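Local atomic coordinates of response regulator (Helicobacter pylori, PDB entry 2PLN), a protein that probably acts as an orphan response regulator that controls transcription by binding DNA, and is represented here by its amino-terminal receiver domain. Residues Met67-Asn72 / Leu90-Asn95; Ser28-Glu33 / Lys115-Ile120; Ser86-Val91 / Gly108-Ile113. All blocks are in the same frame, centred on the assembly; numbering follows the deposited sequence.

Contact 1 (Met67-Asn72 / Leu90-Asn95); sequences MVSDKN and LVSSDN
The flat groups between Met67-Asn72 and Leu90-Asn95 are backbone carbonyls. Leu90 O receives Val68 N at 2.9 Å, almost straight out from its C=O (167°). The CA of Met67 also comes to Leu90 O, at 3.2 Å, as a CA-H...O contact. One step on, Val68 O accepts from Ser92 N at 2.9 Å. These bonds set two parallel strands in register, Met67 with Leu90 and Val68 with Val91.

On one face of the sheet, the selenomethionine at Met67 has CG anti to its backbone N (chi1 -170°), which brings CG to 3.9 Å from Leu90 CB, the two side chains crossing at a slant. Its selenium reaches on to Ser92 CB. The other face carries the looser pair Val68 and Val91, with Val68 CG1 and Val91 CG2 4.4 Å apart.

Next along, two hydroxyls approach: Ser69 OG and Ser92 OG share a weak hydrogen bond of 3.4 Å. Each is held elsewhere too, Ser92 OG by Tyr117 OH and Ser69 OG, weakly, by Glu25. Past the last direct backbone bond a water bridges the two segments, donating to Ser92 O at 2.8 Å and accepting from Asp70 N. Ser92, late in strand 88-93, stands where receiver domains commonly carry a Ser or Thr.

These are the two strands of the beta-alpha-beta unit built on helix 73-83, from which Ala73 and Phe76 cover Val68 and Val77 covers Val91. Helix 120-130 closes the face of Met67 and Leu90 with Leu123 and Ile127.

Contact 2 (Ser28-Glu33 / Lys115-Ile120); sequences SVLGGE and KPYRSI
The loop after the last strand of this CheY-like receiver domain, with a cis peptide between Lys115 and Pro116, running on to Ile120, leans on the first turns of helix 28-40 through Leu30 and Glu33. Such a lysine followed by a cis proline is a hallmark of receiver domains. The meeting is apolar and small.

On the helix side Leu30 contributes most. Its CG is anti to the backbone N (chi1 179°), and the two methyls beyond it split the loop between them. CD2 touches Lys115 CE at 3.8 Å and lies 4.0 Å from Tyr117 CE1; the leucine side chain as a whole runs obliquely to both. CD1 takes the more distant Ile120 CD1, 4.4 Å away.

The lysine chain bends at chi3 (86°), which places CE beside the leucine, and NZ goes on to a salt bridge with Glu25. Tyr117 likewise keeps its polar end elsewhere, its OH bonded to Ser92 OG, while Ile34, further along helix 28-40, touches both its side chain and that of Ile120.

The outward part of the loop belongs to the dimer: Arg118 forms a salt bridge with Glu101 of the second subunit, and Ser119, the N-cap of helix 120-130, bonds to Ser98 there. Back at the helix surface, Ile120 finishes the contact with two branches on Glu33: CD1 lies 4.0 Å from Glu33 CB, and CG2 3.9 Å from Glu33 O.

Contact 3 (Ser86-Val91 / Gly108-Ile113); sequences SIVVLV and GADDYI
Asp110 reaches across to Val88 and Val89 with every atom of its side chain except OD1. CB sits 3.4 Å from Val89 O and 3.8 Å from Val88 CG1. Next, CG, placed anti to the carbonyl carbon (chi1 -66°), also passes the same valine methyl at 3.8 Å, the two side chains crossing at about a right angle. At the tip, OD2 takes Val89 N on its anti lone pair, 2.9 Å away and nearly straight (168°). The backbone of Asp110 closes the loop of bonds, its N donating to Val89 O at 2.7 Å. Both polar backbone atoms of Val89 are thus gripped by one residue just ahead of the strand, where the carboxylate stands in for a strand carbonyl. OD2 also pairs with Lys81, which should help balance its charge.

From there the regular parallel ladder takes over: Val91 N bonds to Asp111 O, and Val91 O receives Ile113 N at 2.8 Å. On one face Leu90 turns CD2 against Asp111 CB, 3.7 Å away. On the other, Val91 splits its methyls: CG1 lies 3.7 Å from Tyr112 CD2, at an oblique approach to the ring, and CG2 packs on Ala109 CB.

Asp111 carries its carboxylate to Arg126 and Arg130 of its own helix 120-130, and to Arg126 of the second subunit, joining this edge strand to the dimer interface. Helix 98-106 connects the two strands in a beta-alpha-beta crossover; its Ala104 and Phe105 cover Tyr112, while Val77 and Ile80 of helix 73-83 pack on Val89, and helix 120-130 covers Leu90 on the opposite face.

In the fold
All three contacts lie in one receiver domain, whose five parallel strands run in the order 2-1-3-4-5. Contacts 1 and 3 are consecutive strand pairings on either side of strand 88-93; they share Leu90 and Val91, and their centres are about 10 Å apart. Contact 2 joins the first helix to the loop after the last strand, so along the chain it encloses both others. Its centre is about 12 Å from that of contact 1, which it meets through Tyr117 and Lys115, and about 17 Å from that of contact 3. Contacts 2 and 3 both reach the second subunit, so the last strand and the loop after it link the buried sheet to the dimer.

Contact 1 (Met67-Asn72 / Leu90-Asn95)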
loop_
_atom_site.group_PDB
_atom_site.type_symbol
_atom_site.label_atom_id
_atom_site.label_comp_id
_atom_site.label_asym_id
_atom_site.label_seq_id
_atom_site.Cartn_x
_atom_site.Cartn_y
_atom_site.Cartn_z
HETATM N N MSE A 67 9.143 -6.417 -6.894
HETATM C CA MSE A 67 8.938 -5.001 -7.116
HETATM C C MSE A 67 9.522 -4.617 -8.461
HETATM O O MSE A 67 10.683 -4.918 -8.757
HETATM C CB MSE A 67 9.568 -4.147 -6.014
HETATM C CG MSE A 67 9.126 -2.692 -6.153
HETATM SE SE MSE A 67 9.456 -1.605 -4.599
HETATM C CE MSE A 67 11.345 -1.930 -4.401
ATOM N N VAL A 68 8.716 -3.972 -9.290
ATOM C CA VAL A 68 9.126 -3.695 -10.667
ATOM C C VAL A 68 9.017 -2.207 -10.955
ATOM O O VAL A 68 7.994 -1.584 -10.662
ATOM C CB VAL A 68 8.322 -4.547 -11.696
ATOM C CG1 VAL A 68 6.783 -4.425 -11.513
ATOM C CG2 VAL A 68 8.707 -4.209 -13.137
ATOM N N SER A 69 10.106 -1.654 -11.477
ATOM C CA SER A 69 10.148 -0.313 -12.077
ATOM C C SER A 69 10.606 -0.544 -13.479
ATOM O O SER A 69 11.741 -0.977 -13.697
ATOM C CB SER A 69 11.186 0.579 -11.409
ATOM O OG SER A 69 11.079 0.518 -10.019
ATOM N N ASP A 70 9.718 -0.290 -14.424
ATOM C CA ASP A 70 9.982 -0.479 -15.833
ATOM C C ASP A 70 8.856 0.226 -16.597
ATOM O O ASP A 70 7.747 0.378 -16.088
ATOM C CB ASP A 70 9.942 -1.961 -16.163
ATOM C CG ASP A 70 10.450 -2.266 -17.561
ATOM O OD1 ASP A 70 9.614 -2.413 -18.483
ATOM O OD2 ASP A 70 11.665 -2.390 -17.807
ATOM N N LYS A 71 9.135 0.624 -17.835
ATOM C CA LYS A 71 8.131 1.264 -18.686
ATOM C C LYS A 71 6.954 0.354 -18.990
ATOM O O LYS A 71 5.818 0.821 -19.089
ATOM C CB LYS A 71 8.756 1.735 -20.012
ATOM C CG LYS A 71 9.895 2.753 -19.871
ATOM C CD LYS A 71 10.241 3.430 -21.213
ATOM C CE LYS A 71 10.385 2.438 -22.378
ATOM N NZ LYS A 71 11.617 1.599 -22.271
ATOM N N ASN A 72 7.228 -0.932 -19.188
ATOM C CA ASN A 72 6.191 -1.911 -19.538
ATOM C C ASN A 72 5.722 -2.686 -18.319
ATOM O O ASN A 72 5.387 -3.892 -18.415
ATOM C CB ASN A 72 6.718 -2.912 -20.584
ATOM C CG ASN A 72 7.253 -2.245 -21.830
ATOM O OD1 ASN A 72 6.614 -1.369 -22.410
ATOM N ND2 ASN A 72 8.424 -2.692 -22.276
ATOM N N LEU A 90 4.530 -5.291 -6.483
ATOM C CA LEU A 90 4.614 -3.841 -6.175
ATOM C C LEU A 90 5.147 -3.150 -7.402
ATOM O O LEU A 90 6.155 -3.581 -7.979
ATOM C CB LEU A 90 5.557 -3.555 -4.994
ATOM C CG LEU A 90 5.472 -4.449 -3.739
ATOM C CD1 LEU A 90 6.338 -3.888 -2.602
ATOM C CD2 LEU A 90 3.983 -4.622 -3.260
ATOM N N VAL A 91 4.453 -2.108 -7.829
ATOM C CA VAL A 91 4.873 -1.325 -8.996
ATOM C C VAL A 91 5.448 -0.053 -8.420
ATOM O O VAL A 91 4.819 0.601 -7.596
ATOM C CB VAL A 91 3.652 -0.975 -9.904
ATOM C CG1 VAL A 91 4.022 0.047 -10.960
ATOM C CG2 VAL A 91 3.100 -2.243 -10.571
ATOM N N SER A 92 6.648 0.300 -8.863
ATOM C CA SER A 92 7.287 1.533 -8.450
ATOM C C SER A 92 7.589 2.370 -9.718
ATOM O O SER A 92 7.998 1.819 -10.756
ATOM C CB SER A 92 8.519 1.136 -7.619
ATOM O OG SER A 92 9.478 2.153 -7.559
ATOM N N SER A 93 7.356 3.680 -9.656
ATOM C CA SER A 93 7.429 4.546 -10.867
ATOM C C SER A 93 8.144 5.890 -10.614
ATOM O O SER A 93 7.853 6.566 -9.647
ATOM C CB SER A 93 6.011 4.786 -11.413
ATOM O OG SER A 93 6.019 5.557 -12.609
ATOM N N ASP A 94 9.082 6.255 -11.488
ATOM C CA ASP A 94 9.741 7.576 -11.440
ATOM C C ASP A 94 8.905 8.649 -12.163
ATOM O O ASP A 94 9.229 9.858 -12.130
ATOM C CB ASP A 94 11.110 7.489 -12.119
ATOM C CG ASP A 94 10.994 7.010 -13.540
ATOM O OD1 ASP A 94 10.275 7.675 -14.326
ATOM O OD2 ASP A 94 11.533 5.960 -13.959
ATOM N N ASN A 95 7.857 8.215 -12.861
ATOM C CA ASN A 95 6.873 9.170 -13.372
ATOM C C ASN A 95 5.469 8.743 -12.986
ATOM O O ASN A 95 4.716 8.272 -13.846
ATOM C CB ASN A 95 6.969 9.354 -14.893
ATOM C CG ASN A 95 6.085 10.517 -15.408
ATOM O OD1 ASN A 95 5.900 11.547 -14.733
ATOM N ND2 ASN A 95 5.547 10.347 -16.608
HETATM O O HOH W 1 7.078 1.157 -13.354
#

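Contact 2 (Ser28-Glu33 / Lys115-Ile120)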
loop_
_atom_site.group_PDB
_atom_site.type_symbol
_atom_site.label_atom_id
_atom_site.label_comp_id
_atom_site.label_asym_id
_atom_site.label_seq_id
_atom_site.Cartn_x
_atom_site.Cartn_y
_atom_site.Cartn_z
ATOM N N SER A 28 21.481 0.284 -10.724
ATOM C CA SER A 28 22.121 -0.794 -9.942
ATOM C C SER A 28 22.510 -0.370 -8.529
ATOM O O SER A 28 22.507 -1.185 -7.600
ATOM C CB SER A 28 23.334 -1.380 -10.672
ATOM O OG SER A 28 24.403 -0.454 -10.654
ATOM N N VAL A 29 22.867 0.901 -8.383
ATOM C CA VAL A 29 23.207 1.477 -7.083
ATOM C C VAL A 29 21.980 1.466 -6.164
ATOM O O VAL A 29 22.048 1.004 -5.019
ATOM C CB VAL A 29 23.804 2.894 -7.255
ATOM C CG1 VAL A 29 24.000 3.572 -5.919
ATOM C CG2 VAL A 29 25.133 2.786 -7.996
ATOM N N LEU A 30 20.856 1.951 -6.689
ATOM C CA LEU A 30 19.616 1.931 -5.922
ATOM C C LEU A 30 19.201 0.485 -5.612
ATOM O O LEU A 30 18.844 0.179 -4.472
ATOM C CB LEU A 30 18.515 2.650 -6.685
ATOM C CG LEU A 30 17.152 2.680 -6.012
ATOM C CD1 LEU A 30 17.253 3.165 -4.589
ATOM C CD2 LEU A 30 16.212 3.517 -6.822
ATOM N N GLY A 31 19.284 -0.396 -6.608
ATOM C CA GLY A 31 18.873 -1.807 -6.387
ATOM C C GLY A 31 19.715 -2.432 -5.275
ATOM O O GLY A 31 19.212 -3.148 -4.413
ATOM N N GLY A 32 21.026 -2.168 -5.291
ATOM C CA GLY A 32 21.898 -2.607 -4.195
ATOM C C GLY A 32 21.515 -2.112 -2.810
ATOM O O GLY A 32 21.538 -2.867 -1.836
ATOM N N GLU A 33 21.174 -0.834 -2.716
ATOM C CA GLU A 33 20.731 -0.243 -1.473
ATOM C C GLU A 33 19.459 -0.901 -0.953
ATOM O O GLU A 33 19.348 -1.156 0.239
ATOM C CB GLU A 33 20.499 1.251 -1.666
ATOM C CG GLU A 33 21.785 2.072 -1.672
ATOM C CD GLU A 33 21.602 3.445 -2.316
ATOM O OE1 GLU A 33 20.540 3.707 -2.914
ATOM O OE2 GLU A 33 22.538 4.275 -2.257
ATOM N N LYS A 115 8.656 6.860 -7.053
ATOM C CA LYS A 115 10.084 7.093 -6.890
ATOM C C LYS A 115 10.335 8.587 -7.092
ATOM O O LYS A 115 9.651 9.224 -7.915
ATOM C CB LYS A 115 10.869 6.323 -7.939
ATOM C CG LYS A 115 10.810 4.833 -7.731
ATOM C CD LYS A 115 11.477 4.109 -8.881
ATOM C CE LYS A 115 12.949 3.978 -8.652
ATOM N NZ LYS A 115 13.564 3.417 -9.897
ATOM N N PRO A 116 11.314 9.153 -6.390
ATOM C CA PRO A 116 12.170 8.461 -5.386
ATOM C C PRO A 116 11.500 8.043 -4.078
ATOM O O PRO A 116 10.527 8.672 -3.657
ATOM C CB PRO A 116 13.298 9.479 -5.120
ATOM C CG PRO A 116 12.798 10.781 -5.602
ATOM C CD PRO A 116 11.710 10.557 -6.609
ATOM N N TYR A 117 12.020 6.986 -3.440
ATOM C CA TYR A 117 11.466 6.462 -2.179
ATOM C C TYR A 117 11.673 7.407 -0.983
ATOM O O TYR A 117 12.623 8.196 -0.970
ATOM C CB TYR A 117 12.032 5.062 -1.857
ATOM C CG TYR A 117 11.876 4.069 -2.981
ATOM C CD1 TYR A 117 12.977 3.637 -3.732
ATOM C CD2 TYR A 117 10.621 3.588 -3.325
ATOM C CE1 TYR A 117 12.824 2.747 -4.777
ATOM C CE2 TYR A 117 10.468 2.685 -4.366
ATOM C CZ TYR A 117 11.559 2.268 -5.088
ATOM O OH TYR A 117 11.360 1.378 -6.118
ATOM N N ARG A 118 10.790 7.314 0.021
ATOM C CA ARG A 118 10.892 8.135 1.239
ATOM C C ARG A 118 12.233 7.888 1.929
ATOM O O ARG A 118 12.903 8.822 2.407
ATOM C CB ARG A 118 9.723 7.857 2.196
ATOM C CG ARG A 118 9.453 8.990 3.182
ATOM C CD ARG A 118 8.008 9.119 3.655
ATOM N NE ARG A 118 7.148 9.792 2.676
ATOM C CZ ARG A 118 6.297 9.166 1.862
ATOM N NH1 ARG A 118 6.183 7.846 1.906
ATOM N NH2 ARG A 118 5.550 9.849 1.002
ATOM N N SER A 119 12.616 6.617 1.960
ATOM C CA SER A 119 13.864 6.129 2.539
ATOM C C SER A 119 13.885 4.638 2.302
ATOM O O SER A 119 12.813 4.012 2.095
ATOM C CB SER A 119 13.983 6.447 4.047
ATOM O OG SER A 119 13.389 5.494 4.913
ATOM N N ILE A 120 15.082 4.059 2.344
ATOM C CA ILE A 120 15.196 2.586 2.309
ATOM C C ILE A 120 14.427 1.932 3.473
ATOM O O ILE A 120 13.685 0.969 3.243
ATOM C CB ILE A 120 16.681 2.139 2.261
ATOM C CG1 ILE A 120 17.344 2.603 0.961
ATOM C CG2 ILE A 120 16.804 0.624 2.565
ATOM C CD1 ILE A 120 16.818 2.017 -0.329
#

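Contact 3 (Ser86-Val91 / Gly108-Ile113)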
loop_
_atom_site.group_PDB
_atom_site.type_symbol
_atom_site.label_atom_id
_atom_site.label_comp_id
_atom_site.label_asym_id
_atom_site.label_seq_id
_atom_site.Cartn_x
_atom_site.Cartn_y
_atom_site.Cartn_z
ATOM N N SER A 86 -0.131 -16.013 -6.163
ATOM C CA SER A 86 0.185 -15.709 -4.773
ATOM C C SER A 86 1.398 -14.787 -4.582
ATOM O O SER A 86 1.695 -14.376 -3.459
ATOM C CB SER A 86 0.417 -17.010 -3.998
ATOM O OG SER A 86 1.508 -17.691 -4.576
ATOM N N ILE A 87 2.110 -14.461 -5.651
ATOM C CA ILE A 87 3.235 -13.562 -5.504
ATOM C C ILE A 87 2.712 -12.125 -5.362
ATOM O O ILE A 87 1.823 -11.710 -6.093
ATOM C CB ILE A 87 4.254 -13.698 -6.667
ATOM C CG1 ILE A 87 4.688 -15.176 -6.838
ATOM C CG2 ILE A 87 5.435 -12.779 -6.404
ATOM C CD1 ILE A 87 5.794 -15.425 -7.863
ATOM N N VAL A 88 3.249 -11.405 -4.386
ATOM C CA VAL A 88 2.884 -10.018 -4.158
ATOM C C VAL A 88 3.622 -9.207 -5.219
ATOM O O VAL A 88 4.823 -9.419 -5.450
ATOM C CB VAL A 88 3.302 -9.579 -2.738
ATOM C CG1 VAL A 88 3.000 -8.121 -2.500
ATOM C CG2 VAL A 88 2.597 -10.452 -1.671
ATOM N N VAL A 89 2.911 -8.268 -5.843
ATOM C CA VAL A 89 3.482 -7.440 -6.882
ATOM C C VAL A 89 3.382 -5.956 -6.513
ATOM O O VAL A 89 2.279 -5.431 -6.264
ATOM C CB VAL A 89 2.766 -7.689 -8.232
ATOM C CG1 VAL A 89 3.300 -6.749 -9.285
ATOM C CG2 VAL A 89 2.870 -9.187 -8.647
ATOM N N LEU A 90 4.530 -5.291 -6.483
ATOM C CA LEU A 90 4.614 -3.841 -6.175
ATOM C C LEU A 90 5.147 -3.150 -7.402
ATOM O O LEU A 90 6.155 -3.581 -7.979
ATOM C CB LEU A 90 5.557 -3.555 -4.994
ATOM C CG LEU A 90 5.472 -4.449 -3.739
ATOM C CD1 LEU A 90 6.338 -3.888 -2.602
ATOM C CD2 LEU A 90 3.983 -4.622 -3.260
ATOM N N VAL A 91 4.453 -2.108 -7.829
ATOM C CA VAL A 91 4.873 -1.325 -8.996
ATOM C C VAL A 91 5.448 -0.053 -8.420
ATOM O O VAL A 91 4.819 0.601 -7.596
ATOM C CB VAL A 91 3.652 -0.975 -9.904
ATOM C CG1 VAL A 91 4.022 0.047 -10.960
ATOM C CG2 VAL A 91 3.100 -2.243 -10.571
ATOM N N GLY A 108 -4.184 -5.486 -10.745
ATOM C CA GLY A 108 -4.017 -6.428 -9.647
ATOM C C GLY A 108 -2.746 -6.190 -8.829
ATOM O O GLY A 108 -2.369 -7.022 -8.012
ATOM N N ALA A 109 -2.062 -5.073 -9.071
ATOM C CA ALA A 109 -0.871 -4.746 -8.242
ATOM C C ALA A 109 -1.269 -4.581 -6.777
ATOM O O ALA A 109 -2.337 -4.105 -6.475
ATOM C CB ALA A 109 -0.178 -3.474 -8.754
ATOM N N ASP A 110 -0.385 -4.981 -5.873
ATOM C CA ASP A 110 -0.638 -4.870 -4.451
ATOM C C ASP A 110 -0.237 -3.499 -3.932
ATOM O O ASP A 110 -0.692 -3.076 -2.857
ATOM C CB ASP A 110 0.116 -5.983 -3.724
ATOM C CG ASP A 110 -0.411 -7.339 -4.082
ATOM O OD1 ASP A 110 -1.549 -7.635 -3.653
ATOM O OD2 ASP A 110 0.202 -8.136 -4.811
ATOM N N ASP A 111 0.619 -2.798 -4.681
ATOM C CA ASP A 111 0.932 -1.450 -4.305
ATOM C C ASP A 111 1.461 -0.684 -5.500
ATOM O O ASP A 111 1.856 -1.271 -6.528
ATOM C CB ASP A 111 1.966 -1.467 -3.161
ATOM C CG ASP A 111 1.788 -0.310 -2.173
ATOM O OD1 ASP A 111 1.254 0.773 -2.562
ATOM O OD2 ASP A 111 2.186 -0.407 -0.992
ATOM N N TYR A 112 1.450 0.633 -5.360
ATOM C CA TYR A 112 1.997 1.553 -6.345
ATOM C C TYR A 112 2.795 2.605 -5.574
ATOM O O TYR A 112 2.258 3.289 -4.683
ATOM C CB TYR A 112 0.858 2.192 -7.141
ATOM C CG TYR A 112 1.314 3.117 -8.252
ATOM C CD1 TYR A 112 1.304 4.492 -8.074
ATOM C CD2 TYR A 112 1.752 2.616 -9.500
ATOM C CE1 TYR A 112 1.714 5.368 -9.119
ATOM C CE2 TYR A 112 2.154 3.493 -10.540
ATOM C CZ TYR A 112 2.140 4.852 -10.333
ATOM O OH TYR A 112 2.566 5.726 -11.364
ATOM N N ILE A 113 4.081 2.731 -5.899
ATOM C CA ILE A 113 4.980 3.482 -5.032
ATOM C C ILE A 113 5.697 4.492 -5.923
ATOM O O ILE A 113 6.282 4.119 -6.926
ATOM C CB ILE A 113 5.993 2.520 -4.344
ATOM C CG1 ILE A 113 5.262 1.460 -3.500
ATOM C CG2 ILE A 113 7.067 3.292 -3.509
ATOM C CD1 ILE A 113 6.109 0.264 -3.223
#